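Local coordinates for protein putative adhesin (Bacteroides thetaiotaomicron, PDB 4QDG) that probably serves as a lipid-attached outer-membrane adhesin of the FimB/Mfa2 family, linked to the anchoring of fimbriae-like pili, and binds magnesium ions, at residues 120-125 with 196-201; 150-155 with 218-223; 171-176 with 192-197. One frame throughout, in Å; residues are numbered along the deposited sequence.

Contact 1 of 3, residues 120-125 with 196-201. With MG (magnesium ion), chain C.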
# COMPACT_ATOMS: atom_id res chain seq x y z
N ARG A 120 -8.13 -14.24 1.13
CA ARG A 120 -7.77 -13.00 1.85
C ARG A 120 -6.38 -12.44 1.43
O ARG A 120 -6.00 -11.38 1.93
CB ARG A 120 -7.79 -13.24 3.37
CG ARG A 120 -9.15 -13.71 3.91
CD ARG A 120 -9.26 -13.50 5.40
NE ARG A 120 -9.22 -12.07 5.72
CZ ARG A 120 -8.97 -11.57 6.92
NH1 ARG A 120 -8.74 -12.38 7.95
NH2 ARG A 120 -8.94 -10.26 7.10
N LYS A 121 -5.64 -13.12 0.53
CA LYS A 121 -4.29 -12.68 0.12
C LYS A 121 -4.29 -11.31 -0.55
O LYS A 121 -3.36 -10.52 -0.32
CB LYS A 121 -3.58 -13.71 -0.76
CG LYS A 121 -3.12 -14.95 0.00
CD LYS A 121 -2.23 -15.81 -0.87
CE LYS A 121 -2.02 -17.17 -0.29
NZ LYS A 121 -1.55 -18.12 -1.34
N ASN A 122 -5.33 -11.00 -1.35
CA ASN A 122 -5.43 -9.70 -2.00
C ASN A 122 -5.90 -8.70 -0.93
O ASN A 122 -7.07 -8.72 -0.53
CB ASN A 122 -6.38 -9.76 -3.22
CG ASN A 122 -6.41 -8.51 -4.03
OD1 ASN A 122 -5.63 -7.58 -3.83
ND2 ASN A 122 -7.28 -8.46 -5.01
N LEU A 123 -4.96 -7.90 -0.39
CA LEU A 123 -5.19 -7.03 0.75
C LEU A 123 -6.09 -5.86 0.44
O LEU A 123 -5.98 -5.23 -0.62
CB LEU A 123 -3.86 -6.51 1.38
CG LEU A 123 -2.74 -7.53 1.65
CD1 LEU A 123 -1.49 -6.84 2.17
CD2 LEU A 123 -3.18 -8.64 2.62
N HIS A 124 -6.98 -5.57 1.40
CA HIS A 124 -7.89 -4.43 1.37
C HIS A 124 -7.04 -3.18 1.63
O HIS A 124 -6.21 -3.18 2.54
CB HIS A 124 -9.00 -4.63 2.43
CG HIS A 124 -10.09 -3.58 2.46
ND1 HIS A 124 -10.98 -3.42 1.40
CD2 HIS A 124 -10.47 -2.76 3.47
CE1 HIS A 124 -11.81 -2.46 1.77
NE2 HIS A 124 -11.55 -2.04 3.01
N GLY A 125 -7.21 -2.14 0.81
CA GLY A 125 -6.48 -0.88 0.92
C GLY A 125 -6.39 -0.35 2.33
O GLY A 125 -7.37 -0.38 3.08
N THR A 196 2.79 -14.50 -1.02
CA THR A 196 2.66 -15.37 -2.19
C THR A 196 1.53 -14.79 -3.08
O THR A 196 0.77 -13.95 -2.61
CB THR A 196 2.48 -16.84 -1.81
OG1 THR A 196 1.29 -17.00 -1.04
CG2 THR A 196 3.72 -17.43 -1.07
N PRO A 197 1.43 -15.16 -4.37
CA PRO A 197 0.41 -14.53 -5.23
C PRO A 197 -1.05 -14.85 -4.87
O PRO A 197 -1.39 -15.97 -4.48
CB PRO A 197 0.73 -15.10 -6.61
CG PRO A 197 2.19 -15.50 -6.53
CD PRO A 197 2.30 -16.07 -5.16
N TRP A 198 -1.90 -13.83 -5.01
CA TRP A 198 -3.34 -13.90 -4.82
C TRP A 198 -3.98 -14.31 -6.18
O TRP A 198 -5.10 -14.78 -6.22
CB TRP A 198 -3.93 -12.58 -4.27
CG TRP A 198 -3.77 -11.37 -5.15
CD1 TRP A 198 -2.78 -10.43 -5.07
CD2 TRP A 198 -4.66 -10.93 -6.19
NE1 TRP A 198 -3.02 -9.42 -5.96
CE2 TRP A 198 -4.14 -9.72 -6.69
CE3 TRP A 198 -5.87 -11.41 -6.71
CZ2 TRP A 198 -4.75 -9.01 -7.75
CZ3 TRP A 198 -6.48 -10.71 -7.75
CH2 TRP A 198 -5.91 -9.54 -8.27
N ALA A 199 -3.24 -14.12 -7.28
CA ALA A 199 -3.60 -14.48 -8.65
C ALA A 199 -2.33 -14.86 -9.40
O ALA A 199 -1.28 -14.28 -9.17
CB ALA A 199 -4.31 -13.34 -9.34
N GLN A 200 -2.43 -15.87 -10.25
CA GLN A 200 -1.33 -16.41 -11.07
C GLN A 200 -1.95 -17.11 -12.28
O GLN A 200 -3.01 -17.71 -12.17
CB GLN A 200 -0.48 -17.37 -10.23
CG GLN A 200 0.74 -17.98 -10.94
CD GLN A 200 1.66 -18.70 -10.00
OE1 GLN A 200 1.66 -18.47 -8.79
NE2 GLN A 200 2.51 -19.56 -10.55
N GLY A 201 -1.29 -16.99 -13.42
CA GLY A 201 -1.77 -17.60 -14.65
C GLY A 201 -0.95 -17.21 -15.85
O GLY A 201 0.24 -16.86 -15.74
MG MG C . -13.22 -0.98 3.95
O HOH W 1 -0.27 -18.35 -4.09
O HOH W 2 -3.58 -18.35 -3.27
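The amide of N122 lies flat on the indole of W198, the two planes only 10° apart and both side chains pointing the same way. CB of N122 sits over the five-membered ring in a CH-pi contact, 3.8 Å from its centroid, while ND2 lies over the six-membered ring, 3.6 Å from CZ3. A small planar amide suits this place, since it can spread over an aromatic face at the protein surface. CG of N122, anti to the backbone N (chi1 -173°), runs on from CB across the indole. The opposite face of the ring meets CB of A199, and NE1 of W198 gives its hydrogen bond to OD1 of N152.

The contact joins the loop between helix 113-116 and strand 127-137 to the turn leading into strand 199-207. The same loop carries H124, whose NE2 binds a magnesium ion at 2.2 Å together with D36, C37 and C86.

Polar contacts gather around K121. Its long extended chain brings NZ to OG1 of T196 in a hydrogen bond of 3.1 Å, and CD passes 3.7 Å from O of P197. One water accepts from NZ at 3.0 Å and donates to O of P197 at 2.7 Å; a second accepts from NZ and reaches the same carbonyl weakly. Nearer the backbone, CB of K121 packs 3.7 Å from CB of W198.

Contact 2 of 3, residues 150-155 with 218-223. With MG (magnesium ion), chain D.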
# COMPACT_ATOMS: atom_id res chain seq x y z
N THR A 150 -0.86 0.08 1.09
CA THR A 150 -0.80 -1.21 0.42
C THR A 150 -0.35 -1.05 -1.04
O THR A 150 -0.46 0.05 -1.63
CB THR A 150 -2.16 -1.94 0.55
OG1 THR A 150 -3.20 -1.05 0.14
CG2 THR A 150 -2.43 -2.46 1.96
N ASN A 151 0.16 -2.14 -1.62
CA ASN A 151 0.70 -2.21 -2.97
C ASN A 151 0.30 -3.48 -3.67
O ASN A 151 0.09 -4.51 -3.04
CB ASN A 151 2.24 -2.15 -2.91
CG ASN A 151 2.77 -0.84 -2.45
OD1 ASN A 151 2.85 0.15 -3.20
ND2 ASN A 151 3.08 -0.77 -1.18
N ASN A 152 0.21 -3.40 -4.97
CA ASN A 152 -0.04 -4.55 -5.84
C ASN A 152 1.11 -4.62 -6.81
O ASN A 152 1.44 -3.61 -7.43
CB ASN A 152 -1.41 -4.49 -6.56
CG ASN A 152 -1.73 -5.80 -7.25
OD1 ASN A 152 -2.08 -6.77 -6.60
ND2 ASN A 152 -1.49 -5.90 -8.56
N ILE A 153 1.78 -5.77 -6.87
CA ILE A 153 2.92 -6.00 -7.75
C ILE A 153 2.57 -7.17 -8.69
O ILE A 153 2.29 -8.26 -8.22
CB ILE A 153 4.24 -6.24 -6.95
CG1 ILE A 153 4.58 -5.01 -6.10
CG2 ILE A 153 5.42 -6.56 -7.88
CD1 ILE A 153 4.91 -5.24 -4.69
N ARG A 154 2.53 -6.88 -9.99
CA ARG A 154 2.28 -7.87 -11.03
C ARG A 154 3.63 -8.23 -11.65
O ARG A 154 4.28 -7.39 -12.25
CB ARG A 154 1.25 -7.38 -12.07
CG ARG A 154 0.96 -8.37 -13.24
CD ARG A 154 -0.07 -7.75 -14.18
NE ARG A 154 -0.36 -8.55 -15.38
CZ ARG A 154 -1.38 -9.41 -15.51
NH1 ARG A 154 -2.17 -9.68 -14.47
NH2 ARG A 154 -1.59 -10.03 -16.67
N VAL A 155 4.06 -9.49 -11.46
CA VAL A 155 5.31 -10.02 -11.98
C VAL A 155 5.00 -10.80 -13.23
O VAL A 155 4.19 -11.71 -13.19
CB VAL A 155 6.06 -10.86 -10.92
CG1 VAL A 155 7.39 -11.36 -11.47
CG2 VAL A 155 6.29 -10.04 -9.63
N TYR A 218 2.18 -14.82 -15.35
CA TYR A 218 2.04 -13.67 -14.45
C TYR A 218 1.68 -14.15 -13.07
O TYR A 218 1.10 -15.22 -12.93
CB TYR A 218 0.99 -12.64 -14.96
CG TYR A 218 -0.45 -13.06 -14.73
CD1 TYR A 218 -1.10 -12.77 -13.53
CD2 TYR A 218 -1.16 -13.72 -15.72
CE1 TYR A 218 -2.41 -13.18 -13.30
CE2 TYR A 218 -2.48 -14.14 -15.50
CZ TYR A 218 -3.10 -13.87 -14.29
OH TYR A 218 -4.39 -14.29 -14.07
N ALA A 219 2.03 -13.33 -12.07
CA ALA A 219 1.70 -13.47 -10.67
C ALA A 219 1.40 -12.08 -10.07
O ALA A 219 2.16 -11.14 -10.27
CB ALA A 219 2.82 -14.13 -9.90
N GLU A 220 0.27 -11.96 -9.36
CA GLU A 220 -0.11 -10.74 -8.69
C GLU A 220 0.13 -10.93 -7.19
O GLU A 220 -0.40 -11.87 -6.61
CB GLU A 220 -1.55 -10.39 -8.99
CG GLU A 220 -1.85 -10.29 -10.48
CD GLU A 220 -2.32 -8.94 -10.99
OE1 GLU A 220 -2.14 -7.92 -10.28
OE2 GLU A 220 -2.88 -8.91 -12.10
N LEU A 221 0.94 -10.05 -6.59
CA LEU A 221 1.23 -10.12 -5.16
C LEU A 221 0.80 -8.81 -4.50
O LEU A 221 1.01 -7.74 -5.06
CB LEU A 221 2.74 -10.38 -4.92
CG LEU A 221 3.30 -11.69 -5.41
CD1 LEU A 221 4.19 -11.45 -6.61
CD2 LEU A 221 4.05 -12.38 -4.30
N SER A 222 0.16 -8.90 -3.35
CA SER A 222 -0.42 -7.78 -2.62
C SER A 222 0.35 -7.64 -1.29
O SER A 222 0.45 -8.59 -0.54
CB SER A 222 -1.91 -8.05 -2.40
OG SER A 222 -2.52 -7.05 -1.60
N THR A 223 0.98 -6.48 -1.06
CA THR A 223 1.84 -6.32 0.12
C THR A 223 1.50 -5.08 0.92
O THR A 223 0.73 -4.21 0.48
CB THR A 223 3.35 -6.22 -0.32
OG1 THR A 223 3.61 -4.93 -0.87
CG2 THR A 223 3.79 -7.33 -1.32
MG MG D . 3.02 2.43 -2.80
O HOH W 3 1.17 2.56 -1.70
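In one of its two modelled conformers, R154 lays its guanidinium over one face of the Y218 ring, with the planes 18° apart and CZ 4.2 Å from the ring centroid, a stacked cation-pi pair. NH1 comes closest, 3.4 Å from CD1. An arginine suits the place because its face can stack while its edge still bonds: in this conformer NH1 also forms a salt bridge with OE2 of E220 at 2.6 Å, the oxygen lying near the guanidinium plane but NH1 standing above the carboxylate plane. The chain of R154 is extended from CG to NE, whereas that of E220 bends at chi2 (-119°), which sets CD on the side of strand 151-155. Its other oxygen, OE1, accepts from ND2 of N152 at 2.7 Å, nearly along the C-O axis, so one carboxylate is held by two alternate residues of that strand, N152 and R154, on the same face.

On the other face of the sheet the side chains are mostly apolar. CG2 of V155 meets CD1 of L221 at 3.9 Å, and CD1 of I153 lies against OG1 and CG2 of T223. N151, also on this face, turns OD1 to a magnesium ion at 2.3 Å; the site is completed by O of L273, O of E276 and a water. OD1 also accepts a hydrogen bond from NE1 of W279.

Between the two faces runs an antiparallel ladder, with two hydrogen bonds at each of the pairs N151-T223, I153-L221 and V155-A219. Strand 140-159 is flanked here by strands 213-223 and 278-285, strand 199-207 pairs with the far side of 213-223, and strand 170-176 packs across the apolar face through F172 and I174.

Contact 3 of 3, residues 171-176 with 192-197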
# COMPACT_ATOMS: atom_id res chain seq x y z
N GLU A 171 7.20 -20.55 -8.75
CA GLU A 171 6.77 -20.06 -7.46
C GLU A 171 7.28 -18.63 -7.36
O GLU A 171 8.43 -18.35 -7.71
CB GLU A 171 7.34 -20.93 -6.33
CG GLU A 171 6.54 -22.19 -6.09
CD GLU A 171 7.06 -23.12 -5.00
OE1 GLU A 171 8.18 -22.90 -4.48
OE2 GLU A 171 6.33 -24.09 -4.68
N PHE A 172 6.39 -17.73 -6.92
CA PHE A 172 6.68 -16.30 -6.78
C PHE A 172 6.53 -15.90 -5.34
O PHE A 172 5.57 -16.30 -4.69
CB PHE A 172 5.74 -15.46 -7.65
CG PHE A 172 5.75 -15.79 -9.12
CD1 PHE A 172 5.04 -16.89 -9.61
CD2 PHE A 172 6.34 -14.92 -10.04
CE1 PHE A 172 4.99 -17.14 -10.98
CE2 PHE A 172 6.31 -15.19 -11.41
CZ PHE A 172 5.63 -16.29 -11.87
N GLU A 173 7.51 -15.14 -4.81
CA GLU A 173 7.50 -14.70 -3.42
C GLU A 173 8.04 -13.31 -3.27
O GLU A 173 8.91 -12.89 -4.03
CB GLU A 173 8.36 -15.61 -2.54
CG GLU A 173 7.76 -16.96 -2.23
CD GLU A 173 8.76 -18.04 -1.86
OE1 GLU A 173 9.99 -17.78 -1.88
OE2 GLU A 173 8.31 -19.16 -1.55
N ILE A 174 7.55 -12.62 -2.23
CA ILE A 174 8.07 -11.36 -1.76
C ILE A 174 8.32 -11.55 -0.29
O ILE A 174 7.39 -11.89 0.44
CB ILE A 174 7.26 -10.08 -2.10
CG1 ILE A 174 7.29 -9.80 -3.60
CG2 ILE A 174 7.81 -8.87 -1.33
CD1 ILE A 174 6.28 -8.73 -4.12
N THR A 175 9.58 -11.45 0.14
CA THR A 175 9.91 -11.48 1.55
C THR A 175 10.14 -10.03 1.98
O THR A 175 10.80 -9.24 1.27
CB THR A 175 11.10 -12.39 1.87
OG1 THR A 175 12.20 -12.07 1.02
CG2 THR A 175 10.73 -13.87 1.84
N ASP A 176 9.59 -9.67 3.13
CA ASP A 176 9.70 -8.33 3.69
C ASP A 176 9.40 -8.38 5.16
O ASP A 176 8.92 -9.39 5.64
CB ASP A 176 8.73 -7.35 2.97
CG ASP A 176 9.12 -5.88 3.01
OD1 ASP A 176 9.97 -5.50 3.87
OD2 ASP A 176 8.64 -5.13 2.14
N MSE A 192 10.48 -11.26 9.43
CA MSE A 192 10.20 -11.48 8.03
C MSE A 192 8.89 -12.23 7.81
O MSE A 192 8.55 -13.16 8.55
CB MSE A 192 11.36 -12.27 7.41
CG MSE A 192 11.25 -12.43 5.91
SE MSE A 192 12.43 -13.81 5.21
CE MSE A 192 11.31 -15.43 5.68
N VAL A 193 8.17 -11.81 6.78
CA VAL A 193 6.93 -12.44 6.30
C VAL A 193 7.17 -12.81 4.84
O VAL A 193 7.98 -12.16 4.18
CB VAL A 193 5.63 -11.60 6.48
CG1 VAL A 193 5.36 -11.31 7.95
CG2 VAL A 193 5.64 -10.32 5.65
N THR A 194 6.46 -13.82 4.35
CA THR A 194 6.51 -14.22 2.96
C THR A 194 5.13 -13.96 2.33
O THR A 194 4.12 -14.48 2.81
CB THR A 194 6.95 -15.69 2.84
OG1 THR A 194 8.25 -15.82 3.40
CG2 THR A 194 6.98 -16.19 1.40
N TYR A 195 5.09 -13.15 1.28
CA TYR A 195 3.89 -12.93 0.49
C TYR A 195 3.93 -13.89 -0.69
O TYR A 195 4.99 -14.04 -1.32
CB TYR A 195 3.81 -11.47 -0.03
CG TYR A 195 3.70 -10.39 1.03
CD1 TYR A 195 2.46 -10.02 1.57
CD2 TYR A 195 4.81 -9.65 1.41
CE1 TYR A 195 2.36 -9.01 2.51
CE2 TYR A 195 4.71 -8.60 2.32
CZ TYR A 195 3.48 -8.28 2.87
OH TYR A 195 3.43 -7.23 3.74
N THR A 196 2.79 -14.50 -1.02
CA THR A 196 2.66 -15.37 -2.19
C THR A 196 1.53 -14.79 -3.08
O THR A 196 0.77 -13.95 -2.61
CB THR A 196 2.48 -16.84 -1.81
OG1 THR A 196 1.29 -17.00 -1.04
CG2 THR A 196 3.72 -17.43 -1.07
N PRO A 197 1.43 -15.16 -4.37
CA PRO A 197 0.41 -14.53 -5.23
C PRO A 197 -1.05 -14.85 -4.87
O PRO A 197 -1.39 -15.97 -4.48
CB PRO A 197 0.73 -15.10 -6.61
CG PRO A 197 2.19 -15.50 -6.53
CD PRO A 197 2.30 -16.07 -5.16
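I174 with Y195 and D176 with V193 form antiparallel hydrogen-bonded pairs, the straightest bond running from Y195 N to I174 O (2.8 Å, 176° at the hydrogen), and T175 with T194 forms the non-hydrogen-bonded pair between them. On the face of that middle pair, CG2 of T175 lies 3.5 Å from OG1 of T194, the two side chains side by side and pointing the same way. The same methyl touches SE of M192, a selenomethionine, at 3.8 Å, reached by a chain extended through chi2 (-164°). CG2 of T194 also packs on CG of E173, whose carboxylate pairs with R239. Beta-branched threonines suit an extended backbone on this partly exposed face.

On the other face I174, D176 and Y195 are buried. CG2 of I174 meets CD2 of Y195 at 4.1 Å, CB of D176 approaches the tyrosine ring at its edge, and OH of Y195 hydrogen-bonds to N178 and S224. D176, a buried acid, has a salt bridge to R229. Past the ladder, CG of P197 packs on CB of F172 at 3.7 Å; lacking an N-H, proline fits where the strand pairing has ended.

Within this chain strand 193-195 is the outermost of a four-stranded antiparallel sheet, next to 170-176. One face of that sheet packs on strands 140-159 and 213-223, the face-to-face layering of a beta-sandwich, consistent with the transthyretin-like clan of this family.

The three contacts meet around strand 213-223. Contacts 1 and 2 have centres about 7 Å apart and join side by side in one sheet: A199 O lies 2.8 Å from E220 N and G201 O 2.8 Å from Y218 N, both probable hydrogen bonds. Contact 3, whose centre is about 10 Å from that of contact 2, packs onto it face to face, with A219 CB 3.4 Å from F172 CG. T196 and P197 belong to contacts 1 and 3 alike, carrying the chain from one sheet to the other. Each magnesium ion is bound by a residue within contact 1 or contact 2, whereas in contact 3 the side chain of D176 stays about 11 Å from the nearest ion.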